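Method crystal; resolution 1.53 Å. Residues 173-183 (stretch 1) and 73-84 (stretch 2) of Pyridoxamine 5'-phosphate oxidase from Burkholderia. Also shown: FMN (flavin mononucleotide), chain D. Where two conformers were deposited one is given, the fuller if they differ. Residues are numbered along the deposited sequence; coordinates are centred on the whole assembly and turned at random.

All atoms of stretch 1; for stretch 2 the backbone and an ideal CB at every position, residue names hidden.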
ATOM      1  N   PRO B 173      23.827 -14.223  -2.472  1.00 26.42           N
ATOM      2  CA  PRO B 173      23.816 -13.231  -3.554  1.00 28.30           C
ATOM      3  C   PRO B 173      22.426 -12.634  -3.786  1.00 28.15           C
ATOM      4  O   PRO B 173      22.337 -11.490  -4.228  1.00 30.05           O
ATOM      5  CB  PRO B 173      24.309 -14.024  -4.787  1.00 29.94           C
ATOM      6  CG  PRO B 173      24.391 -15.496  -4.324  1.00 29.88           C
ATOM      7  CD  PRO B 173      24.519 -15.476  -2.852  1.00 27.54           C
ATOM      8  N   ARG B 174      21.368 -13.367  -3.454  1.00 25.88           N
ATOM      9  CA  ARG B 174      20.008 -12.840  -3.641  1.00 25.85           C
ATOM     10  C   ARG B 174      19.647 -11.775  -2.643  1.00 25.39           C
ATOM     11  O   ARG B 174      18.685 -11.042  -2.875  1.00 24.30           O
ATOM     12  CB  ARG B 174      18.958 -13.952  -3.607  1.00 23.81           C
ATOM     13  CG  ARG B 174      18.771 -14.641  -2.246  1.00 23.54           C
ATOM     14  CD  ARG B 174      17.863 -15.866  -2.363  1.00 24.73           C
ATOM     15  NE  ARG B 174      17.779 -16.609  -1.105  1.00 26.04           N
ATOM     16  CZ  ARG B 174      18.662 -17.521  -0.714  1.00 26.92           C
ATOM     17  NH1 ARG B 174      19.718 -17.805  -1.461  1.00 26.87           N
ATOM     18  NH2 ARG B 174      18.494 -18.142   0.439  1.00 28.56           N
ATOM     19  N   PHE B 175      20.361 -11.697  -1.524  1.00 24.05           N
ATOM     20  CA  PHE B 175      20.040 -10.645  -0.556  1.00 24.17           C
ATOM     21  C   PHE B 175      20.683  -9.341  -0.991  1.00 24.01           C
ATOM     22  O   PHE B 175      21.913  -9.197  -0.964  1.00 25.35           O
ATOM     23  CB  PHE B 175      20.511 -11.003   0.858  1.00 25.99           C
ATOM     24  CG  PHE B 175      20.124  -9.973   1.889  1.00 28.91           C
ATOM     25  CD1 PHE B 175      20.971  -8.922   2.181  1.00 30.07           C
ATOM     26  CD2 PHE B 175      18.898 -10.047   2.543  1.00 32.58           C
ATOM     27  CE1 PHE B 175      20.596  -7.946   3.118  1.00 32.66           C
ATOM     28  CE2 PHE B 175      18.523  -9.082   3.487  1.00 32.82           C
ATOM     29  CZ  PHE B 175      19.366  -8.043   3.770  1.00 33.33           C
ATOM     30  N   VAL B 176      19.844  -8.383  -1.391  1.00 23.89           N
ATOM     31  CA  VAL B 176      20.326  -7.143  -1.973  1.00 23.59           C
ATOM     32  C   VAL B 176      19.543  -5.941  -1.458  1.00 23.46           C
ATOM     33  O   VAL B 176      18.423  -6.076  -0.955  1.00 23.14           O
ATOM     34  CB  VAL B 176      20.212  -7.183  -3.507  1.00 26.43           C
ATOM     35  CG1 VAL B 176      21.010  -8.346  -4.068  1.00 27.82           C
ATOM     36  CG2 VAL B 176      18.774  -7.319  -3.957  1.00 26.19           C
ATOM     37  N   GLY B 177      20.135  -4.765  -1.592  1.00 21.11           N
ATOM     38  CA  GLY B 177      19.433  -3.533  -1.276  1.00 21.24           C
ATOM     39  C   GLY B 177      19.061  -2.785  -2.541  1.00 20.88           C
ATOM     40  O   GLY B 177      19.711  -2.943  -3.590  1.00 23.89           O
ATOM     41  N   TYR B 178      18.010  -1.971  -2.434  1.00 20.02           N
ATOM     42  CA  TYR B 178      17.558  -1.083  -3.511  1.00 20.60           C
ATOM     43  C   TYR B 178      17.359   0.304  -2.929  1.00 20.12           C
ATOM     44  O   TYR B 178      17.061   0.435  -1.755  1.00 20.64           O
ATOM     45  CB  TYR B 178      16.187  -1.527  -4.086  1.00 21.79           C
ATOM     46  CG  TYR B 178      16.256  -2.825  -4.851  1.00 21.96           C
ATOM     47  CD1 TYR B 178      16.545  -2.854  -6.195  1.00 25.14           C
ATOM     48  CD2 TYR B 178      16.018  -4.016  -4.211  1.00 25.10           C
ATOM     49  CE1 TYR B 178      16.605  -4.050  -6.865  1.00 29.40           C
ATOM     50  CE2 TYR B 178      16.085  -5.193  -4.857  1.00 28.56           C
ATOM     51  CZ  TYR B 178      16.368  -5.221  -6.178  1.00 30.81           C
ATOM     52  OH  TYR B 178      16.419  -6.453  -6.798  1.00 35.19           O
ATOM     53  N   ARG B 179      17.534   1.324  -3.753  1.00 20.65           N
ATOM     54  CA  ARG B 179      17.069   2.662  -3.428  1.00 21.48           C
ATOM     55  C   ARG B 179      15.873   3.019  -4.306  1.00 21.21           C
ATOM     56  O   ARG B 179      15.963   3.016  -5.525  1.00 21.84           O
ATOM     57  CB  ARG B 179      18.200   3.680  -3.610  1.00 22.90           C
ATOM     58  CG  ARG B 179      17.805   5.119  -3.122  1.00 24.38           C
ATOM     59  CD  ARG B 179      18.871   6.144  -3.464  1.00 27.21           C
ATOM     60  NE  ARG B 179      20.160   5.802  -2.874  1.00 27.71           N
ATOM     61  CZ  ARG B 179      21.184   5.207  -3.497  1.00 32.18           C
ATOM     62  NH1 ARG B 179      22.280   4.956  -2.802  1.00 33.35           N
ATOM     63  NH2 ARG B 179      21.153   4.885  -4.792  1.00 33.38           N
ATOM     64  N   LEU B 180      14.739   3.329  -3.672  1.00 18.14           N
ATOM     65  CA  LEU B 180      13.600   3.821  -4.383  1.00 18.76           C
ATOM     66  C   LEU B 180      13.799   5.303  -4.568  1.00 18.00           C
ATOM     67  O   LEU B 180      13.697   6.055  -3.622  1.00 17.93           O
ATOM     68  CB  LEU B 180      12.312   3.491  -3.630  1.00 19.07           C
ATOM     69  CG  LEU B 180      10.994   3.983  -4.239  1.00 20.78           C
ATOM     70  CD1 LEU B 180      10.818   3.458  -5.645  1.00 23.61           C
ATOM     71  CD2 LEU B 180       9.799   3.602  -3.357  1.00 22.66           C
ATOM     72  N   GLU B 181      14.114   5.704  -5.791  1.00 19.85           N
ATOM     73  CA  GLU B 181      14.392   7.096  -6.123  1.00 20.25           C
ATOM     74  C   GLU B 181      13.162   7.711  -6.782  1.00 19.80           C
ATOM     75  O   GLU B 181      12.712   7.255  -7.853  1.00 19.18           O
ATOM     76  CB  GLU B 181      15.603   7.206  -7.067  1.00 24.49           C
ATOM     77  CG  GLU B 181      16.838   6.544  -6.525  1.00 30.02           C
ATOM     78  CD  GLU B 181      18.091   6.858  -7.321  1.00 35.14           C
ATOM     79  OE1 GLU B 181      17.988   7.320  -8.492  1.00 35.80           O
ATOM     80  OE2 GLU B 181      19.193   6.614  -6.774  1.00 36.84           O
ATOM     81  N   PRO B 182      12.589   8.730  -6.144  1.00 18.89           N
ATOM     82  CA  PRO B 182      11.300   9.208  -6.639  1.00 18.65           C
ATOM     83  C   PRO B 182      11.419  10.086  -7.868  1.00 18.05           C
ATOM     84  O   PRO B 182      12.384  10.856  -7.967  1.00 18.38           O
ATOM     85  CB  PRO B 182      10.765  10.042  -5.462  1.00 18.46           C
ATOM     86  CG  PRO B 182      11.984  10.480  -4.725  1.00 20.28           C
ATOM     87  CD  PRO B 182      12.959   9.347  -4.858  1.00 19.67           C
ATOM     88  N   HIS B 183      10.447   9.978  -8.776  1.00 16.42           N
ATOM     89  CA  HIS B 183      10.185  11.047  -9.754  1.00 18.29           C
ATOM     90  C   HIS B 183       8.892  11.787  -9.428  1.00 17.70           C
ATOM     91  O   HIS B 183       8.557  12.773 -10.098  1.00 17.90           O
ATOM     92  CB  HIS B 183      10.101  10.499 -11.186  1.00 18.30           C
ATOM     93  CG  HIS B 183       8.976   9.549 -11.403  1.00 18.86           C
ATOM     94  ND1 HIS B 183       9.154   8.188 -11.382  1.00 21.19           N
ATOM     95  CD2 HIS B 183       7.654   9.757 -11.632  1.00 18.62           C
ATOM     96  CE1 HIS B 183       7.988   7.593 -11.573  1.00 21.37           C
ATOM     97  NE2 HIS B 183       7.062   8.523 -11.725  1.00 19.67           N
ATOM     98  N   UNK B  73      16.734   6.481   4.798  1.00 22.38           N
ATOM     99  CA  UNK B  73      16.471   7.425   3.727  1.00 22.50           C
ATOM    100  C   UNK B  73      17.697   8.284   3.563  1.00 24.60           C
ATOM    101  O   UNK B  73      18.187   8.887   4.526  1.00 25.93           O
ATOM    102  CB  UNK B  73      15.231   8.275   4.009  1.00 22.50           C
ATOM    103  N   UNK B  74      18.224   8.332   2.350  1.00 24.31           N
ATOM    104  CA  UNK B  74      19.316   9.266   2.074  1.00 25.86           C
ATOM    105  C   UNK B  74      18.808  10.357   1.139  1.00 30.02           C
ATOM    106  O   UNK B  74      17.606  10.386   0.808  1.00 33.35           O
ATOM    107  CB  UNK B  74      20.520   8.545   1.464  1.00 25.86           C
ATOM    108  N   UNK B  75      19.687  11.225   0.677  1.00 31.08           N
ATOM    109  CA  UNK B  75      19.256  12.369  -0.125  1.00 35.53           C
ATOM    110  C   UNK B  75      18.678  12.021  -1.483  1.00 34.18           C
ATOM    111  O   UNK B  75      18.106  12.880  -2.145  1.00 34.93           O
ATOM    112  CB  UNK B  75      20.440  13.317  -0.327  1.00 35.53           C
ATOM    113  N   UNK B  76      18.809  10.768  -1.899  1.00 31.66           N
ATOM    114  CA  UNK B  76      18.315  10.369  -3.208  1.00 32.56           C
ATOM    115  C   UNK B  76      17.101   9.430  -3.144  1.00 28.99           C
ATOM    116  O   UNK B  76      16.472   9.190  -4.160  1.00 30.75           O
ATOM    117  CB  UNK B  76      19.443   9.693  -3.989  1.00 32.56           C
ATOM    118  N   UNK B  77      16.795   8.869  -1.981  1.00 22.46           N
ATOM    119  CA  UNK B  77      15.642   7.998  -1.902  1.00 20.31           C
ATOM    120  C   UNK B  77      15.613   7.094  -0.695  1.00 19.74           C
ATOM    121  O   UNK B  77      16.352   7.259   0.267  1.00 21.39           O
ATOM    122  CB  UNK B  77      15.570   7.139  -3.166  1.00 20.31           C
ATOM    123  N   UNK B  78      14.724   6.125  -0.774  1.00 17.60           N
ATOM    124  CA  UNK B  78      14.375   5.246   0.323  1.00 18.94           C
ATOM    125  C   UNK B  78      15.023   3.877   0.136  1.00 18.48           C
ATOM    126  O   UNK B  78      14.802   3.214  -0.869  1.00 20.49           O
ATOM    127  CB  UNK B  78      12.855   5.111   0.437  1.00 18.94           C
ATOM    128  N   UNK B  79      15.800   3.449   1.122  1.00 19.48           N
ATOM    129  CA  UNK B  79      16.609   2.236   0.998  1.00 20.03           C
ATOM    130  C   UNK B  79      15.875   1.086   1.660  1.00 19.91           C
ATOM    131  O   UNK B  79      15.352   1.233   2.779  1.00 19.17           O
ATOM    132  CB  UNK B  79      17.994   2.425   1.620  1.00 20.03           C
ATOM    133  N   UNK B  80      15.780  -0.038   0.954  1.00 19.28           N
ATOM    134  CA  UNK B  80      15.211  -1.266   1.541  1.00 17.40           C
ATOM    135  C   UNK B  80      15.983  -2.479   1.064  1.00 18.46           C
ATOM    136  O   UNK B  80      16.698  -2.406   0.075  1.00 18.78           O
ATOM    137  CB  UNK B  80      13.731  -1.412   1.182  1.00 17.40           C
ATOM    138  N   UNK B  81      15.807  -3.597   1.764  1.00 20.06           N
ATOM    139  CA  UNK B  81      16.426  -4.879   1.387  0.69 20.92           C
ATOM    140  C   UNK B  81      15.388  -5.967   1.100  1.00 19.67           C
ATOM    141  O   UNK B  81      14.327  -5.996   1.701  1.00 19.09           O
ATOM    142  CB  UNK B  81      17.365  -5.352   2.498  0.69 20.92           C
ATOM    143  N   UNK B  82      15.731  -6.898   0.226  1.00 19.00           N
ATOM    144  CA  UNK B  82      14.833  -7.969  -0.088  1.00 19.35           C
ATOM    145  C   UNK B  82      15.610  -9.052  -0.846  1.00 21.24           C
ATOM    146  O   UNK B  82      16.796  -8.936  -1.035  1.00 21.57           O
ATOM    147  CB  UNK B  82      13.641  -7.458  -0.900  1.00 19.35           C
ATOM    148  N   UNK B  83      14.943 -10.120  -1.240  1.00 21.52           N
ATOM    149  CA  UNK B  83      15.590 -11.147  -2.052  1.00 21.49           C
ATOM    150  C   UNK B  83      15.375 -10.821  -3.517  1.00 22.62           C
ATOM    151  O   UNK B  83      14.253 -10.599  -3.929  1.00 22.95           O
ATOM    152  CB  UNK B  83      15.051 -12.540  -1.720  1.00 21.49           C
ATOM    153  N   UNK B  84      16.441 -10.786  -4.301  1.00 22.83           N
ATOM    154  CA  UNK B  84      16.326 -10.413  -5.720  1.00 26.46           C
ATOM    155  C   UNK B  84      15.482 -11.409  -6.488  1.00 26.41           C
ATOM    156  O   UNK B  84      14.951 -11.077  -7.548  1.00 25.96           O
ATOM    157  CB  UNK B  84      17.711 -10.309  -6.362  1.00 26.46           C
TER
HETATM  158  N1  FMN D 301      10.167  -8.351   3.063  1.00 16.90           N
HETATM  159  C2  FMN D 301      11.397  -7.989   2.581  1.00 19.22           C
HETATM  160  O2  FMN D 301      11.886  -8.641   1.643  1.00 20.77           O
HETATM  161  N3  FMN D 301      12.088  -6.927   3.139  1.00 20.22           N
HETATM  162  C4  FMN D 301      11.553  -6.197   4.173  1.00 20.37           C
HETATM  163  O4  FMN D 301      12.194  -5.235   4.639  1.00 21.17           O
HETATM  164  C4A FMN D 301      10.302  -6.557   4.673  1.00 18.09           C
HETATM  165  N5  FMN D 301       9.749  -5.856   5.722  1.00 18.55           N
HETATM  166  C5A FMN D 301       8.481  -6.210   6.180  1.00 18.04           C
HETATM  167  C6  FMN D 301       7.911  -5.475   7.214  1.00 18.80           C
HETATM  168  C7  FMN D 301       6.638  -5.788   7.670  1.00 19.76           C
HETATM  169  C7M FMN D 301       6.031  -5.002   8.812  1.00 19.77           C
HETATM  170  C8  FMN D 301       5.952  -6.867   7.099  1.00 18.22           C
HETATM  171  C8M FMN D 301       4.582  -7.239   7.594  1.00 20.47           C
HETATM  172  C9  FMN D 301       6.530  -7.602   6.057  1.00 16.93           C
HETATM  173  C9A FMN D 301       7.782  -7.268   5.597  1.00 16.34           C
HETATM  174  N10 FMN D 301       8.370  -8.026   4.574  1.00 14.79           N
HETATM  175  C10 FMN D 301       9.599  -7.636   4.105  1.00 16.03           C
HETATM  176  C1' FMN D 301       7.660  -9.189   3.935  1.00 16.22           C
HETATM  177  C2' FMN D 301       6.906  -8.758   2.707  1.00 16.90           C
HETATM  178  O2' FMN D 301       5.670  -8.173   3.092  1.00 16.53           O
HETATM  179  C3' FMN D 301       6.633  -9.909   1.755  1.00 18.90           C
HETATM  180  O3' FMN D 301       6.081 -11.039   2.420  1.00 20.69           O
HETATM  181  C4' FMN D 301       7.897 -10.298   0.991  1.00 19.79           C
HETATM  182  O4' FMN D 301       9.032  -9.466   0.966  1.00 18.95           O
HETATM  183  C5' FMN D 301       7.665 -11.212  -0.178  1.00 19.51           C
HETATM  184  O5' FMN D 301       7.105 -10.346  -1.141  1.00 21.19           O
HETATM  185  P   FMN D 301       6.885 -10.761  -2.685  1.00 20.41           P
HETATM  186  O1P FMN D 301       8.205 -10.478  -3.329  1.00 20.06           O
HETATM  187  O2P FMN D 301       6.481 -12.234  -2.714  1.00 21.65           O
HETATM  188  O3P FMN D 301       5.773  -9.837  -3.169  1.00 21.61           O

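The two strands run antiparallel at 157°, and their backbone pairing sets the frame: side chains at 78, 80 and 82 share a face with V176, Y178 and L180, those at 79, 81 and 83 with F175 and R179.

Positions 73 and 75 point away, with no stretch 1 atom within 5.5 Å of either ideal CB, so stretch 1 sets no limit and almost any side chain would do; they are I73 and D75.

Position 74 points toward stretch 1, its ideal CB 5.1 Å from R179 NE. A short acid or a polar acceptor would suit. D74 forms a salt bridge, R179 NE to D74 OD2 at 3.1 Å; its OD1 accepts from the backbone N of 76 at 2.8 Å, bracing the type I turn from 74 to 77.

At 76 the ideal CB lies 3.6 Å from R179 CD and 4.2 Å from E181 OE2. A long chain could cover the arginine, and the carboxylate favours a base. R76 lays its guanidinium flat on that of R179, centres 3.8 Å apart; R76 NH2 and R179 NH1, both donors, do not bond.

Position 77 is the most restrictive: phi/psi of 162/-167 jams any CB against the preceding carbonyl, and the ideal CB would stand 2.2 Å from L180 O. Only glycine fits, and G77 is found.

At 78, beside L180, an apolar side chain suits. V78 CB meets L180 CB at 4.3 Å, while V78 N donates to L180 O at 3.0 Å.

Position 79 flanks R179, whose aliphatic part would accept many side chains, beta-branched ones included. I79 CG1 lies 4.3 Å from R179 CG.

Position 80 has its ideal CB 4.8 Å from Y178 O, leaving room for a large apolar or aromatic group to lean back. F80, chi1 p, does so: Y178 CB sits over its ring face, 4.0 Å from the centroid.

At 81 the ideal CB is 3.6 Å from F175 CZ, and G177 opposite offers no side chain; a small or medium residue fits. C81 is found, and C81 O accepts from FMN N3 at 2.8 Å.

Position 82 lies near Y178 CE2 and FMN, so a small residue, preferably with a hydroxyl, suits. T82 does both: CG2 is 3.7 Å from Y178 CE2, and OG1 donates to FMN O2 at 2.7 Å.

At 83, R174 reaches alongside; polar or aromatic groups suit. H83 brings ND1 to 3.3 Å from R174 NE.

Position 84, its ideal CB 3.7 Å from R174 O and 4.0 Å from V176 CG2, favours something small. S84 N donates to R174 O at 2.7 Å.

Stretch 2, residues 73-84: IDDRGVIFCTHS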
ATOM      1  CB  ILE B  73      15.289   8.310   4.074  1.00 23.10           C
ATOM      2  CG1 ILE B  73      14.040   7.439   4.217  1.00 26.83           C
ATOM      3  CG2 ILE B  73      15.012   9.323   2.987  1.00 23.41           C
ATOM      4  CD1 ILE B  73      12.838   8.192   4.602  1.00 27.91           C
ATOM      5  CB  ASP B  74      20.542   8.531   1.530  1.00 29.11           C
ATOM      6  CG  ASP B  74      20.320   7.903   0.155  1.00 30.24           C
ATOM      7  OD1 ASP B  74      19.403   8.326  -0.559  1.00 32.03           O
ATOM      8  OD2 ASP B  74      21.114   6.993  -0.223  1.00 31.78           O
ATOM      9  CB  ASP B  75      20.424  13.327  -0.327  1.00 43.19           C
ATOM     10  CG  ASP B  75      20.952  13.848   0.981  1.00 53.17           C
ATOM     11  OD1 ASP B  75      21.798  13.152   1.592  1.00 57.46           O
ATOM     12  OD2 ASP B  75      20.505  14.935   1.419  1.00 57.18           O
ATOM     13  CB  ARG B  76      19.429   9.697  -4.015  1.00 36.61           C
ATOM     14  CG  ARG B  76      20.509  10.646  -4.528  1.00 42.29           C
ATOM     15  CD  ARG B  76      21.511   9.901  -5.412  1.00 48.60           C
ATOM     16  NE  ARG B  76      22.421   9.075  -4.621  1.00 54.77           N
ATOM     17  CZ  ARG B  76      23.165   8.081  -5.110  1.00 59.17           C
ATOM     18  NH1 ARG B  76      23.106   7.765  -6.403  1.00 61.91           N
ATOM     19  NH2 ARG B  76      23.973   7.391  -4.304  1.00 59.14           N
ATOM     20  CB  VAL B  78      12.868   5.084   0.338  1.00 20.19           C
ATOM     21  CG1 VAL B  78      12.465   4.122   1.436  1.00 24.26           C
ATOM     22  CG2 VAL B  78      12.196   6.468   0.523  1.00 19.86           C
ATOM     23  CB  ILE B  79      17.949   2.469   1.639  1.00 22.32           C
ATOM     24  CG1 ILE B  79      18.721   3.469   0.765  1.00 26.55           C
ATOM     25  CG2 ILE B  79      18.739   1.158   1.790  1.00 20.77           C
ATOM     26  CD1 ILE B  79      20.093   3.765   1.266  1.00 30.94           C
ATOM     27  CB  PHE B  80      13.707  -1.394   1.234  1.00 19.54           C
ATOM     28  CG  PHE B  80      13.392  -1.568  -0.198  1.00 19.46           C
ATOM     29  CD1 PHE B  80      13.286  -0.466  -1.041  1.00 22.81           C
ATOM     30  CD2 PHE B  80      13.194  -2.841  -0.723  1.00 20.42           C
ATOM     31  CE1 PHE B  80      12.969  -0.635  -2.375  1.00 23.15           C
ATOM     32  CE2 PHE B  80      12.908  -3.008  -2.055  1.00 20.50           C
ATOM     33  CZ  PHE B  80      12.801  -1.898  -2.890  1.00 21.14           C
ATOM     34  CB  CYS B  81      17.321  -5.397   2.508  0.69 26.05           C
ATOM     35  SG  CYS B  81      18.701  -4.338   2.832  0.69 29.44           S
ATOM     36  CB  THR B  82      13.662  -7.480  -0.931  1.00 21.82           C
ATOM     37  OG1 THR B  82      12.670  -8.512  -0.946  1.00 23.20           O
ATOM     38  CG2 THR B  82      14.086  -7.121  -2.364  1.00 22.06           C
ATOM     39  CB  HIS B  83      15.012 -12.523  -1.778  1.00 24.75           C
ATOM     40  CG  HIS B  83      15.343 -13.058  -0.422  1.00 26.67           C
ATOM     41  ND1 HIS B  83      15.584 -14.387  -0.173  1.00 25.84           N
ATOM     42  CD2 HIS B  83      15.390 -12.441   0.784  1.00 29.20           C
ATOM     43  CE1 HIS B  83      15.835 -14.566   1.112  1.00 26.28           C
ATOM     44  NE2 HIS B  83      15.711 -13.396   1.718  1.00 30.45           N
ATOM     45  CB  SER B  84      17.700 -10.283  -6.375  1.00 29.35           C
ATOM     46  OG  SER B  84      18.363 -11.551  -6.440  1.00 30.49           O
TER
HETATM   47  O   HOH W   1      21.084 -10.956  -6.657  1.00 34.25           O
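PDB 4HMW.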